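Local structure of Lactamase_B domain-containing protein (Bacillus lehensis G1, 7EV5) at residues 31-34 with 35-39; 168-171 with 172-176. The protein probably acts as a zinc-dependent hydrolase of the metallo-beta-lactamase fold, resembling both B3 beta-lactamases and glyoxalase II and carrying two zinc ions. All blocks are in the same frame, centred on the assembly; numbering follows the deposited sequence.

Interaction 1: 31-34 with 35-39; sequences GDAE and ALITW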
ATOM      1  N   GLY A  31      -8.597   2.167  -7.658  1.00 13.57           N
ATOM      2  CA  GLY A  31      -9.752   2.584  -8.432  1.00 15.27           C
ATOM      3  C   GLY A  31      -9.272   3.069  -9.778  1.00 13.77           C
ATOM      4  O   GLY A  31      -8.083   2.995 -10.094  1.00 13.05           O
ATOM      5  N   ASP A  32     -10.223   3.556 -10.577  1.00 15.57           N
ATOM      6  CA  ASP A  32      -9.939   4.149 -11.887  1.00 14.82           C
ATOM      7  C   ASP A  32      -8.897   3.328 -12.650  1.00 13.56           C
ATOM      8  O   ASP A  32      -7.859   3.832 -13.090  1.00 14.12           O
ATOM      9  CB  ASP A  32      -9.520   5.609 -11.732  1.00 15.91           C
ATOM     10  CG  ASP A  32      -9.678   6.410 -13.001  1.00 20.00           C
ATOM     11  OD1 ASP A  32     -10.029   5.834 -14.055  1.00 24.94           O
ATOM     12  OD2 ASP A  32      -9.446   7.631 -12.937  1.00 22.43           O
ATOM     13  N   ALA A  33      -9.183   2.026 -12.785  1.00 12.80           N
ATOM     14  CA  ALA A  33      -8.210   1.099 -13.353  1.00 12.96           C
ATOM     15  C   ALA A  33      -7.714   1.567 -14.711  1.00 14.74           C
ATOM     16  O   ALA A  33      -6.527   1.445 -15.019  1.00 14.69           O
ATOM     17  CB  ALA A  33      -8.819  -0.299 -13.481  1.00 15.21           C
ATOM     18  N   GLU A  34      -8.614   2.113 -15.531  1.00 16.54           N
ATOM     19  CA  GLU A  34      -8.258   2.475 -16.899  1.00 15.69           C
ATOM     20  C   GLU A  34      -7.241   3.610 -16.930  1.00 12.76           C
ATOM     21  O   GLU A  34      -6.356   3.626 -17.791  1.00 15.03           O
ATOM     22  CB  GLU A  34      -9.523   2.837 -17.684  1.00 16.50           C
ATOM     23  CG  GLU A  34     -10.460   1.666 -17.937  1.00 21.53           C
ATOM     24  CD  GLU A  34     -11.150   1.174 -16.680  1.00 16.48           C
ATOM     25  OE1 GLU A  34     -11.486   2.009 -15.802  1.00 20.85           O
ATOM     26  OE2 GLU A  34     -11.350  -0.052 -16.572  1.00 23.47           O
ATOM     27  N   ALA A  35      -7.335   4.555 -15.998  1.00 15.37           N
ATOM     28  CA  ALA A  35      -6.328   5.609 -15.932  1.00 17.02           C
ATOM     29  C   ALA A  35      -4.953   5.038 -15.610  1.00 13.97           C
ATOM     30  O   ALA A  35      -3.941   5.471 -16.175  1.00 13.66           O
ATOM     31  CB  ALA A  35      -6.723   6.654 -14.893  1.00 15.43           C
ATOM     32  N   LEU A  36      -4.893   4.076 -14.686  1.00 12.30           N
ATOM     33  CA  LEU A  36      -3.614   3.476 -14.326  1.00 11.91           C
ATOM     34  C   LEU A  36      -3.083   2.589 -15.444  1.00 12.81           C
ATOM     35  O   LEU A  36      -1.897   2.669 -15.787  1.00 12.75           O
ATOM     36  CB  LEU A  36      -3.754   2.688 -13.023  1.00 11.79           C
ATOM     37  CG  LEU A  36      -2.495   1.926 -12.584  1.00 10.59           C
ATOM     38  CD1 LEU A  36      -1.336   2.863 -12.317  1.00 13.09           C
ATOM     39  CD2 LEU A  36      -2.812   1.090 -11.345  1.00 12.01           C
ATOM     40  N   ILE A  37      -3.945   1.742 -16.024  1.00 12.24           N
ATOM     41  CA  ILE A  37      -3.511   0.814 -17.072  1.00 12.26           C
ATOM     42  C   ILE A  37      -3.026   1.573 -18.300  1.00 14.21           C
ATOM     43  O   ILE A  37      -1.958   1.274 -18.850  1.00 16.11           O
ATOM     44  CB  ILE A  37      -4.636  -0.179 -17.424  1.00 15.87           C
ATOM     45  CG1 ILE A  37      -4.832  -1.187 -16.290  1.00 17.20           C
ATOM     46  CG2 ILE A  37      -4.320  -0.918 -18.729  1.00 19.22           C
ATOM     47  CD1 ILE A  37      -6.174  -1.893 -16.340  1.00 18.82           C
ATOM     48  N   THR A  38      -3.799   2.572 -18.745  1.00 14.16           N
ATOM     49  CA  THR A  38      -3.398   3.317 -19.937  1.00 15.10           C
ATOM     50  C   THR A  38      -2.130   4.126 -19.696  1.00 15.61           C
ATOM     51  O   THR A  38      -1.316   4.267 -20.614  1.00 15.02           O
ATOM     52  CB  THR A  38      -4.536   4.185 -20.490  1.00 16.36           C
ATOM     53  OG1 THR A  38      -4.948   5.143 -19.510  1.00 16.93           O
ATOM     54  CG2 THR A  38      -5.731   3.324 -20.910  1.00 19.37           C
ATOM     55  N   TRP A  39      -1.926   4.653 -18.479  1.00 14.55           N
ATOM     56  CA  TRP A  39      -0.669   5.340 -18.189  1.00 12.98           C
ATOM     57  C   TRP A  39       0.514   4.390 -18.309  1.00 14.22           C
ATOM     58  O   TRP A  39       1.528   4.717 -18.939  1.00 15.10           O
ATOM     59  CB  TRP A  39      -0.691   5.988 -16.804  1.00 16.03           C
ATOM     60  CG  TRP A  39       0.604   6.688 -16.464  1.00 13.52           C
ATOM     61  CD1 TRP A  39       0.977   7.930 -16.861  1.00 14.22           C
ATOM     62  CD2 TRP A  39       1.694   6.173 -15.685  1.00 13.89           C
ATOM     63  NE1 TRP A  39       2.222   8.235 -16.367  1.00 19.20           N
ATOM     64  CE2 TRP A  39       2.687   7.168 -15.646  1.00 16.79           C
ATOM     65  CE3 TRP A  39       1.927   4.968 -15.016  1.00 14.16           C
ATOM     66  CZ2 TRP A  39       3.890   7.000 -14.960  1.00 17.28           C
ATOM     67  CZ3 TRP A  39       3.124   4.804 -14.334  1.00 18.77           C
ATOM     68  CH2 TRP A  39       4.088   5.815 -14.312  1.00 15.70           C
TER
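Asp32 and Ala35 meet at the first turn of helix 33-42, the helix of the beta-alpha-beta unit that links strands 23-27 and 46-51 in this metallo-beta-lactamase fold. Asp32 occupies the N-cap position. Its carboxylate lies alongside the methyl of Ala35, with OD2 3.5 Å from CB, and the alanine side chain is short enough to let the acid group sit there. The carbonyl of Asp32 opens the helical pattern with two weak bonds, to Ala35 N and Leu36 N. Ala33 follows with a firmer one: Ile37 N reaches Ala33 O at 2.8 Å, nearly straight at 168°. One turn on, CD1 of Ile37 extends back to within 4.2 Å of Ala33 CB; both apolar side chains also touch Ala65 of helix 63-70, which suits their character. Leu36, the buried member, touches Ile5 of strand 2-7 and Val16 of strand 12-18. Glu34, on the exposed side, contributes its carbonyl, which accepts two bonds from Thr38. With chi1 at 61°, the hydroxyl of Thr38 swings back along the helix, and its OG1 donates to Glu34 O at 2.7 Å, beside the backbone bond from Thr38 N at 2.9 Å.

Interaction 2: 168-171 with 172-176; sequences TLLL and ASIHN
Leu170 and Ile174 form the apolar contact of helix 167-178, an i to i+4 pair on the face this helix turns to the interior of the metallo-beta-lactamase fold. Their side chains cross obliquely, CD1 of Ile174 lying 4.0 Å from CG of Leu170. Ile174 has CG1 beside its own backbone N (chi1 -68°), which sends CG1 and CD1 back over the carbonyl of Leu170, while CG2 stands anti to that nitrogen. The CG1 branch therefore does the touching, with CG1 3.4 Å from Leu170 O.

The same two residues share a backbone bond, Ile174 N to Leu170 O at 3.0 Å. On either side of it in sequence, Ser173 N donates to Leu169 O and His175 N to Leu171 O, the latter nearly straight at 173°; Ala172 N to Thr168 O is longer and weak. Ser173 also brings its CB to 3.5 Å from Leu170 O.

Further out, Leu170 and Ile174 both rest on Val151 and on Ile157 of strand 156-157, so the pair packs the helix against the residue next in sequence to the zinc ligand Asp150. The side chain of Leu170 is about 5 Å from that of His131, another zinc ligand, and about 10 Å from a zinc ion, placing it in the second shell around the metal site. Ser173 OG bonds to the carbonyl of Pro129, which tethers the helix close to His131, and Leu169 touches the same proline. At the start of the helix the hydroxyl of Thr168 pairs with Asp166 OD1. On the more exposed side the imidazole of His175 leans back over the preceding turn, its CD2 3.3 Å from Leu171 O.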
ATOM      1  N   THR A 168      -3.407   1.331  19.920  1.00 17.85           N
ATOM      2  CA  THR A 168      -2.193   0.972  20.654  1.00 13.93           C
ATOM      3  C   THR A 168      -1.213   0.218  19.768  1.00 12.23           C
ATOM      4  O   THR A 168       0.008   0.401  19.881  1.00 12.15           O
ATOM      5  CB  THR A 168      -2.523   0.168  21.920  1.00 15.04           C
ATOM      6  OG1 THR A 168      -2.982  -1.140  21.565  1.00 15.83           O
ATOM      7  CG2 THR A 168      -3.583   0.870  22.753  1.00 18.72           C
ATOM      8  N   LEU A 169      -1.727  -0.606  18.850  1.00 12.72           N
ATOM      9  CA  LEU A 169      -0.866  -1.328  17.930  1.00 11.70           C
ATOM     10  C   LEU A 169      -0.315  -0.396  16.856  1.00 12.16           C
ATOM     11  O   LEU A 169       0.857  -0.500  16.478  1.00 12.44           O
ATOM     12  CB  LEU A 169      -1.677  -2.463  17.307  1.00 14.77           C
ATOM     13  CG  LEU A 169      -0.971  -3.545  16.516  1.00 16.87           C
ATOM     14  CD1 LEU A 169       0.190  -4.104  17.314  1.00 18.41           C
ATOM     15  CD2 LEU A 169      -1.970  -4.641  16.194  1.00 15.02           C
ATOM     16  N   LEU A 170      -1.148   0.533  16.362  1.00 12.11           N
ATOM     17  CA  LEU A 170      -0.680   1.469  15.347  1.00 11.37           C
ATOM     18  C   LEU A 170       0.490   2.298  15.860  1.00 11.53           C
ATOM     19  O   LEU A 170       1.491   2.476  15.159  1.00 12.06           O
ATOM     20  CB  LEU A 170      -1.823   2.381  14.905  1.00 13.14           C
ATOM     21  CG  LEU A 170      -1.371   3.367  13.830  1.00 12.30           C
ATOM     22  CD1 LEU A 170      -0.982   2.586  12.588  1.00 16.57           C
ATOM     23  CD2 LEU A 170      -2.484   4.326  13.510  1.00 21.44           C
ATOM     24  N   LEU A 171       0.396   2.799  17.094  1.00 13.01           N
ATOM     25  CA  LEU A 171       1.479   3.629  17.612  1.00 11.17           C
ATOM     26  C   LEU A 171       2.763   2.832  17.793  1.00 11.24           C
ATOM     27  O   LEU A 171       3.861   3.356  17.567  1.00 12.22           O
ATOM     28  CB  LEU A 171       1.061   4.304  18.917  1.00 13.67           C
ATOM     29  CG  LEU A 171       0.180   5.531  18.702  1.00 15.53           C
ATOM     30  CD1 LEU A 171      -0.312   6.050  20.011  1.00 22.58           C
ATOM     31  CD2 LEU A 171       0.934   6.619  17.941  1.00 22.13           C
ATOM     32  N   ALA A 172       2.652   1.569  18.197  1.00 12.09           N
ATOM     33  CA  ALA A 172       3.836   0.722  18.269  1.00 12.36           C
ATOM     34  C   ALA A 172       4.431   0.480  16.890  1.00 12.35           C
ATOM     35  O   ALA A 172       5.653   0.519  16.726  1.00 11.50           O
ATOM     36  CB  ALA A 172       3.502  -0.597  18.958  1.00 11.47           C
ATOM     37  N   SER A 173       3.593   0.188  15.890  1.00 12.18           N
ATOM     38  CA  SER A 173       4.119   0.061  14.530  1.00 12.12           C
ATOM     39  C   SER A 173       4.894   1.301  14.118  1.00 11.39           C
ATOM     40  O   SER A 173       5.990   1.199  13.551  1.00 12.62           O
ATOM     41  CB  SER A 173       3.001  -0.209  13.516  1.00 13.07           C
ATOM     42  OG  SER A 173       2.433  -1.481  13.729  1.00 13.20           O
ATOM     43  N   ILE A 174       4.348   2.481  14.404  1.00 13.30           N
ATOM     44  CA  ILE A 174       5.000   3.722  14.001  1.00 11.91           C
ATOM     45  C   ILE A 174       6.324   3.903  14.733  1.00 12.51           C
ATOM     46  O   ILE A 174       7.374   4.093  14.113  1.00 13.29           O
ATOM     47  CB  ILE A 174       4.053   4.918  14.192  1.00 13.81           C
ATOM     48  CG1 ILE A 174       2.899   4.829  13.195  1.00 13.12           C
ATOM     49  CG2 ILE A 174       4.808   6.236  14.019  1.00 19.70           C
ATOM     50  CD1 ILE A 174       1.791   5.821  13.455  1.00 15.67           C
ATOM     51  N   HIS A 175       6.299   3.844  16.065  1.00 13.30           N
ATOM     52  CA  HIS A 175       7.511   4.125  16.827  1.00 12.95           C
ATOM     53  C   HIS A 175       8.558   3.027  16.675  1.00 13.20           C
ATOM     54  O   HIS A 175       9.757   3.324  16.602  1.00 15.21           O
ATOM     55  CB  HIS A 175       7.162   4.324  18.298  1.00 13.79           C
ATOM     56  CG  HIS A 175       6.494   5.629  18.581  1.00 13.98           C
ATOM     57  ND1 HIS A 175       7.110   6.843  18.357  1.00 14.19           N
ATOM     58  CD2 HIS A 175       5.260   5.917  19.057  1.00 13.50           C
ATOM     59  CE1 HIS A 175       6.288   7.820  18.693  1.00 16.11           C
ATOM     60  NE2 HIS A 175       5.161   7.286  19.129  1.00 14.09           N
ATOM     61  N   ASN A 176       8.135   1.759  16.643  1.00 12.02           N
ATOM     62  CA  ASN A 176       9.082   0.652  16.703  1.00 12.26           C
ATOM     63  C   ASN A 176       9.552   0.172  15.339  1.00 13.28           C
ATOM     64  O   ASN A 176      10.640  -0.408  15.249  1.00 15.38           O
ATOM     65  CB  ASN A 176       8.502  -0.536  17.481  1.00 11.42           C
ATOM     66  CG  ASN A 176       8.136  -0.179  18.910  1.00 11.56           C
ATOM     67  OD1 ASN A 176       8.659   0.776  19.476  1.00 14.29           O
ATOM     68  ND2 ASN A 176       7.202  -0.936  19.486  1.00 13.97           N
TER

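Interaction 1 is the start of a helix with its N-cap residue, whereas interaction 2 lies wholly inside one; each is about 17 Å from the chain's centre but on opposite sides of it, with 33 Å between their centres and no touch. Interaction 1 is the more superficial: it belongs to a helix covering the sheet that starts with strand 2-7, and its side-chain chemistry is mixed, an aspartate at the N-cap position, an alanine-isoleucine contact and a threonine hydroxyl bonded to the preceding turn. Interaction 2 is partly buried and more apolar, with a leucine-isoleucine pair near zinc ligands. The serine of 172-176 spends its hydroxyl on the carbonyl of Pro129, outside the helix.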